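Long-range contacts in phenylacetic acid degradation protein PaaI (PDB 1WLU), which probably hydrolyses acyl-CoA thioesters, as a hot dog-fold thioesterase linked to phenylacetic acid degradation: residues S49-A54 against A94-E99; M68-P73 against L106-T111. All blocks are in the same frame, centred on the assembly; numbering follows the deposited sequence.

Interaction 1: residues S49-A54 against A94-E99; sequences SAFALA and ATYRVE
A54 N donates to A50 O at 2.9 Å, a bond internal to the helix that keeps A50 and A54 one turn apart, each turning CB to the strand. Contact across the two segments is then apolar. A50 CB lies 4.3 Å from V98 CG1, while the other branch of the same valine, CG2, comes within 4.1 Å of F51 CB. F51 does more. Its CG stands anti to the backbone N (chi1 166°), and the ring presents its edge to Y96 CB, which lies near the phenyl plane, 3.9 Å from F51 CD1. The two side chains cross at about a right angle, and F51 CE1 approaches Y96 CD1 at 3.9 Å. At the opposite ortho position, Y96 CD2 is 4.0 Å from A54 CB, so the tyrosine ring is touched by residues from successive helical turns. This is the central helix of the hot dog fold, 40-56, lying against the inner surface of the antiparallel sheet that wraps it. Y96 OH makes a weak hydrogen bond to E86, whereas A54 O is bonded by the hydroxyl of T57. F51 also meets the ring of F110 on the neighbouring strand, and the nearest side-chain atoms of F51 and A63 are about 4 Å apart; A63 contacts CoA in a ligand-bound structure of this protein.

Interaction 2: residues M68-P73 against L106-T111; sequences MDYFRP and LVALFT
The antiparallel pairing of strand 61-70 with strand 105-116 in the hot dog sheet joins D69 to L109 by two backbone bonds: D69 N to L109 O at 2.8 Å, nearly straight at 170°, and L109 N to D69 O at 2.9 Å. Beyond Y70 the first chain leaves the strand, yet stays tied through V107 O, which accepts from F71 N (2.8 Å) and from R72 N (3.2 Å), both arriving from the same face of its carbonyl plane. V107 and A108 together face V100 on the next strand, forming a classic beta bulge.

On the helix-facing side lie M68, Y70, A108 and F110. The M68 chain is bent at chi2 (72°), which sets SD at the edge of the F110 ring, 5.4 Å from its centroid, in a Met-aromatic contact; M68 CE goes on to A108 CB at 3.7 Å. On the side of D69 and L109, the F71 ring lies against L106 and L109. D69 O stands 4.0 Å above the plane of the F71 ring, over its centre, F71 CE2 touches L106 CD2 at 3.7 Å, and the L109 side chain runs beside that of F71, pointing the same way. A water bridges D69 OD2, L109 O and T111 OG1, while D69 OD2 also forms a salt bridge with R67.

M68 and D69 pair with a strand of the second subunit, and D69 OD1 bonds to S65 of that subunit. Y70 OH hydrogen-bonds to G40 O and to Y44 OH of the second subunit. Y70 and F71 contact CoA in a ligand-bound structure of this protein, consistent with a site beside the sheet-to-sheet junction by which hot dog subunits characteristically form dimers.

How the interactions relate
The two contacts lie 14 Å apart, centre to centre, and alternate along the chain: 49-54, 68-73, 94-99, then 106-111. Helix 40-56 leads into strand 61-70, and strand 93-102 into 105-116, so each interaction takes one element from either pair. Strands 93-102 and 105-116 are neighbours in the one antiparallel sheet, where V98 N probably bonds to F110 O at 2.7 Å. Interaction 2 includes the outermost strand 61-70, which pairs with a strand of the second subunit; both contacts touch that subunit. The helix packing and the subunit-spanning sheet meet where F51 CG lies 3.6 Å from F110 CE1, with the CoA-contacting A63 near by.

Interaction 1: residues S49-A54 against A94-E99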
loop_
_atom_site.group_PDB
_atom_site.type_symbol
_atom_site.label_atom_id
_atom_site.label_comp_id
_atom_site.label_asym_id
_atom_site.label_seq_id
_atom_site.Cartn_x
_atom_site.Cartn_y
_atom_site.Cartn_z
ATOM N N SER A 49 6.041 2.440 15.515
ATOM C CA SER A 49 7.033 2.876 16.493
ATOM C C SER A 49 8.406 2.279 16.178
ATOM O O SER A 49 9.420 2.972 16.267
ATOM C CB SER A 49 6.591 2.491 17.907
ATOM O OG SER A 49 5.414 3.195 18.273
ATOM N N ALA A 50 8.442 1.000 15.811
ATOM C CA ALA A 50 9.706 0.354 15.462
ATOM C C ALA A 50 10.244 0.999 14.181
ATOM O O ALA A 50 11.443 1.232 14.043
ATOM C CB ALA A 50 9.489 -1.138 15.257
ATOM N N PHE A 51 9.333 1.280 13.252
ATOM C CA PHE A 51 9.630 1.925 11.973
ATOM C C PHE A 51 10.247 3.305 12.223
ATOM O O PHE A 51 11.264 3.665 11.624
ATOM C CB PHE A 51 8.306 2.028 11.197
ATOM C CG PHE A 51 8.329 2.948 10.005
ATOM C CD1 PHE A 51 9.153 2.695 8.913
ATOM C CD2 PHE A 51 7.439 4.014 9.938
ATOM C CE1 PHE A 51 9.077 3.485 7.769
ATOM C CE2 PHE A 51 7.357 4.811 8.797
ATOM C CZ PHE A 51 8.177 4.542 7.713
ATOM N N ALA A 52 9.631 4.065 13.124
ATOM C CA ALA A 52 10.110 5.398 13.468
ATOM C C ALA A 52 11.512 5.361 14.063
ATOM O O ALA A 52 12.391 6.119 13.653
ATOM C CB ALA A 52 9.151 6.051 14.452
ATOM N N LEU A 53 11.723 4.478 15.031
ATOM C CA LEU A 53 13.029 4.380 15.664
ATOM C C LEU A 53 14.107 3.920 14.687
ATOM O O LEU A 53 15.184 4.516 14.618
ATOM C CB LEU A 53 12.961 3.442 16.873
ATOM C CG LEU A 53 12.163 4.000 18.058
ATOM C CD1 LEU A 53 12.120 2.975 19.178
ATOM C CD2 LEU A 53 12.797 5.299 18.547
ATOM N N ALA A 54 13.822 2.872 13.920
ATOM C CA ALA A 54 14.803 2.373 12.962
ATOM C C ALA A 54 15.178 3.439 11.937
ATOM O O ALA A 54 16.356 3.670 11.672
ATOM C CB ALA A 54 14.264 1.138 12.248
ATOM N N ALA A 94 13.778 6.497 2.506
ATOM C CA ALA A 94 14.247 5.203 2.989
ATOM C C ALA A 94 13.027 4.323 3.222
ATOM O O ALA A 94 11.945 4.820 3.532
ATOM C CB ALA A 94 15.045 5.368 4.286
ATOM N N THR A 95 13.204 3.015 3.067
ATOM C CA THR A 95 12.106 2.075 3.233
ATOM C C THR A 95 12.476 0.969 4.213
ATOM O O THR A 95 13.609 0.480 4.218
ATOM C CB THR A 95 11.713 1.476 1.867
ATOM O OG1 THR A 95 11.280 2.536 1.005
ATOM C CG2 THR A 95 10.591 0.455 2.018
ATOM N N TYR A 96 11.506 0.589 5.041
ATOM C CA TYR A 96 11.701 -0.435 6.058
ATOM C C TYR A 96 10.594 -1.472 6.061
ATOM O O TYR A 96 9.446 -1.172 5.727
ATOM C CB TYR A 96 11.756 0.214 7.450
ATOM C CG TYR A 96 12.871 1.215 7.592
ATOM C CD1 TYR A 96 12.785 2.474 6.996
ATOM C CD2 TYR A 96 14.066 0.860 8.213
ATOM C CE1 TYR A 96 13.868 3.346 7.000
ATOM C CE2 TYR A 96 15.157 1.724 8.223
ATOM C CZ TYR A 96 15.051 2.959 7.608
ATOM O OH TYR A 96 16.147 3.789 7.547
ATOM N N ARG A 97 10.957 -2.693 6.435
ATOM C CA ARG A 97 10.002 -3.784 6.561
ATOM C C ARG A 97 9.899 -4.058 8.053
ATOM O O ARG A 97 10.917 -4.163 8.741
ATOM C CB ARG A 97 10.489 -5.052 5.855
ATOM C CG ARG A 97 9.778 -6.308 6.364
ATOM C CD ARG A 97 10.040 -7.545 5.523
ATOM N NE ARG A 97 11.459 -7.804 5.310
ATOM C CZ ARG A 97 12.120 -7.487 4.200
ATOM N NH1 ARG A 97 11.489 -6.897 3.192
ATOM N NH2 ARG A 97 13.413 -7.764 4.099
ATOM N N VAL A 98 8.675 -4.162 8.554
ATOM C CA VAL A 98 8.470 -4.428 9.966
ATOM C C VAL A 98 7.581 -5.646 10.157
ATOM O O VAL A 98 6.407 -5.640 9.782
ATOM C CB VAL A 98 7.823 -3.219 10.682
ATOM C CG1 VAL A 98 7.736 -3.490 12.179
ATOM C CG2 VAL A 98 8.641 -1.958 10.426
ATOM N N GLU A 99 8.152 -6.700 10.725
ATOM C CA GLU A 99 7.401 -7.916 10.984
ATOM C C GLU A 99 6.810 -7.853 12.386
ATOM O O GLU A 99 7.519 -7.573 13.355
ATOM C CB GLU A 99 8.309 -9.139 10.854
ATOM C CG GLU A 99 8.624 -9.512 9.412
ATOM C CD GLU A 99 9.563 -10.695 9.301
ATOM O OE1 GLU A 99 9.617 -11.504 10.251
ATOM O OE2 GLU A 99 10.236 -10.823 8.255
#

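Interaction 2: residues M68-P73 against L106-T111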
loop_
_atom_site.group_PDB
_atom_site.type_symbol
_atom_site.label_atom_id
_atom_site.label_comp_id
_atom_site.label_asym_id
_atom_site.label_seq_id
_atom_site.Cartn_x
_atom_site.Cartn_y
_atom_site.Cartn_z
ATOM N N MET A 68 -0.026 -1.859 5.973
ATOM C CA MET A 68 -0.151 -2.814 7.059
ATOM C C MET A 68 -1.017 -3.974 6.580
ATOM O O MET A 68 -2.179 -3.777 6.213
ATOM C CB MET A 68 -0.800 -2.144 8.274
ATOM C CG MET A 68 -0.903 -3.031 9.497
ATOM S SD MET A 68 0.689 -3.321 10.283
ATOM C CE MET A 68 0.140 -3.930 11.886
ATOM N N ASP A 69 -0.438 -5.172 6.562
ATOM C CA ASP A 69 -1.150 -6.377 6.148
ATOM C C ASP A 69 -1.364 -7.230 7.393
ATOM O O ASP A 69 -0.407 -7.615 8.061
ATOM C CB ASP A 69 -0.337 -7.141 5.098
ATOM C CG ASP A 69 -0.256 -6.400 3.775
ATOM O OD1 ASP A 69 -1.319 -6.016 3.243
ATOM O OD2 ASP A 69 0.866 -6.207 3.259
ATOM N N TYR A 70 -2.627 -7.511 7.700
ATOM C CA TYR A 70 -2.998 -8.284 8.886
ATOM C C TYR A 70 -3.233 -9.753 8.567
ATOM O O TYR A 70 -4.001 -10.077 7.660
ATOM C CB TYR A 70 -4.267 -7.688 9.494
ATOM C CG TYR A 70 -4.112 -6.262 9.967
ATOM C CD1 TYR A 70 -3.714 -5.977 11.271
ATOM C CD2 TYR A 70 -4.368 -5.194 9.110
ATOM C CE1 TYR A 70 -3.579 -4.664 11.712
ATOM C CE2 TYR A 70 -4.234 -3.879 9.540
ATOM C CZ TYR A 70 -3.841 -3.623 10.843
ATOM O OH TYR A 70 -3.718 -2.329 11.287
ATOM N N PHE A 71 -2.593 -10.642 9.328
ATOM C CA PHE A 71 -2.736 -12.079 9.083
ATOM C C PHE A 71 -3.461 -12.864 10.168
ATOM O O PHE A 71 -4.222 -13.783 9.862
ATOM C CB PHE A 71 -1.366 -12.733 8.872
ATOM C CG PHE A 71 -0.500 -12.035 7.865
ATOM C CD1 PHE A 71 -1.005 -11.667 6.622
ATOM C CD2 PHE A 71 0.830 -11.757 8.157
ATOM C CE1 PHE A 71 -0.195 -11.030 5.682
ATOM C CE2 PHE A 71 1.646 -11.122 7.226
ATOM C CZ PHE A 71 1.134 -10.757 5.986
ATOM N N ARG A 72 -3.211 -12.518 11.427
ATOM C CA ARG A 72 -3.820 -13.238 12.542
ATOM C C ARG A 72 -4.269 -12.287 13.643
ATOM O O ARG A 72 -3.572 -11.330 13.963
ATOM C CB ARG A 72 -2.805 -14.227 13.128
ATOM C CG ARG A 72 -2.094 -15.094 12.092
ATOM C CD ARG A 72 -0.824 -15.718 12.666
ATOM N NE ARG A 72 -1.099 -16.703 13.709
ATOM C CZ ARG A 72 -1.558 -17.929 13.479
ATOM N NH1 ARG A 72 -1.795 -18.331 12.238
ATOM N NH2 ARG A 72 -1.781 -18.756 14.493
ATOM N N PRO A 73 -5.445 -12.541 14.235
ATOM C CA PRO A 73 -5.941 -11.677 15.310
ATOM C C PRO A 73 -5.250 -12.018 16.628
ATOM O O PRO A 73 -4.737 -13.126 16.799
ATOM C CB PRO A 73 -7.430 -12.003 15.342
ATOM C CG PRO A 73 -7.438 -13.463 15.013
ATOM C CD PRO A 73 -6.457 -13.543 13.857
ATOM N N LEU A 106 3.853 -14.889 12.590
ATOM C CA LEU A 106 3.805 -13.587 11.927
ATOM C C LEU A 106 2.351 -13.125 11.917
ATOM O O LEU A 106 1.524 -13.634 11.158
ATOM C CB LEU A 106 4.336 -13.684 10.495
ATOM C CG LEU A 106 4.455 -12.356 9.737
ATOM C CD1 LEU A 106 5.494 -11.459 10.403
ATOM C CD2 LEU A 106 4.851 -12.631 8.295
ATOM N N VAL A 107 2.058 -12.157 12.776
ATOM C CA VAL A 107 0.717 -11.604 12.937
ATOM C C VAL A 107 0.365 -10.557 11.882
ATOM O O VAL A 107 -0.795 -10.430 11.483
ATOM C CB VAL A 107 0.577 -10.971 14.347
ATOM C CG1 VAL A 107 -0.765 -10.273 14.492
ATOM C CG2 VAL A 107 0.730 -12.050 15.409
ATOM N N ALA A 108 1.368 -9.808 11.437
ATOM C CA ALA A 108 1.156 -8.766 10.438
ATOM C C ALA A 108 2.478 -8.353 9.816
ATOM O O ALA A 108 3.547 -8.626 10.363
ATOM C CB ALA A 108 0.481 -7.550 11.080
ATOM N N LEU A 109 2.390 -7.701 8.663
ATOM C CA LEU A 109 3.563 -7.217 7.947
ATOM C C LEU A 109 3.343 -5.746 7.626
ATOM O O LEU A 109 2.331 -5.374 7.030
ATOM C CB LEU A 109 3.763 -7.993 6.644
ATOM C CG LEU A 109 4.924 -7.508 5.770
ATOM C CD1 LEU A 109 6.243 -7.789 6.471
ATOM C CD2 LEU A 109 4.881 -8.210 4.420
ATOM N N PHE A 110 4.304 -4.920 8.018
ATOM C CA PHE A 110 4.250 -3.480 7.799
ATOM C C PHE A 110 5.379 -3.101 6.844
ATOM O O PHE A 110 6.503 -3.581 6.972
ATOM C CB PHE A 110 4.387 -2.789 9.170
ATOM C CG PHE A 110 4.545 -1.290 9.121
ATOM C CD1 PHE A 110 5.726 -0.708 8.662
ATOM C CD2 PHE A 110 3.548 -0.462 9.633
ATOM C CE1 PHE A 110 5.913 0.674 8.725
ATOM C CE2 PHE A 110 3.728 0.920 9.699
ATOM C CZ PHE A 110 4.913 1.485 9.246
ATOM N N THR A 111 5.058 -2.265 5.865
ATOM C CA THR A 111 6.034 -1.802 4.888
ATOM C C THR A 111 5.894 -0.285 4.866
ATOM O O THR A 111 4.810 0.230 4.607
ATOM C CB THR A 111 5.720 -2.362 3.485
ATOM O OG1 THR A 111 5.531 -3.781 3.565
ATOM C CG2 THR A 111 6.869 -2.066 2.527
HETATM O O HOH W 1 2.970 -4.597 4.295
#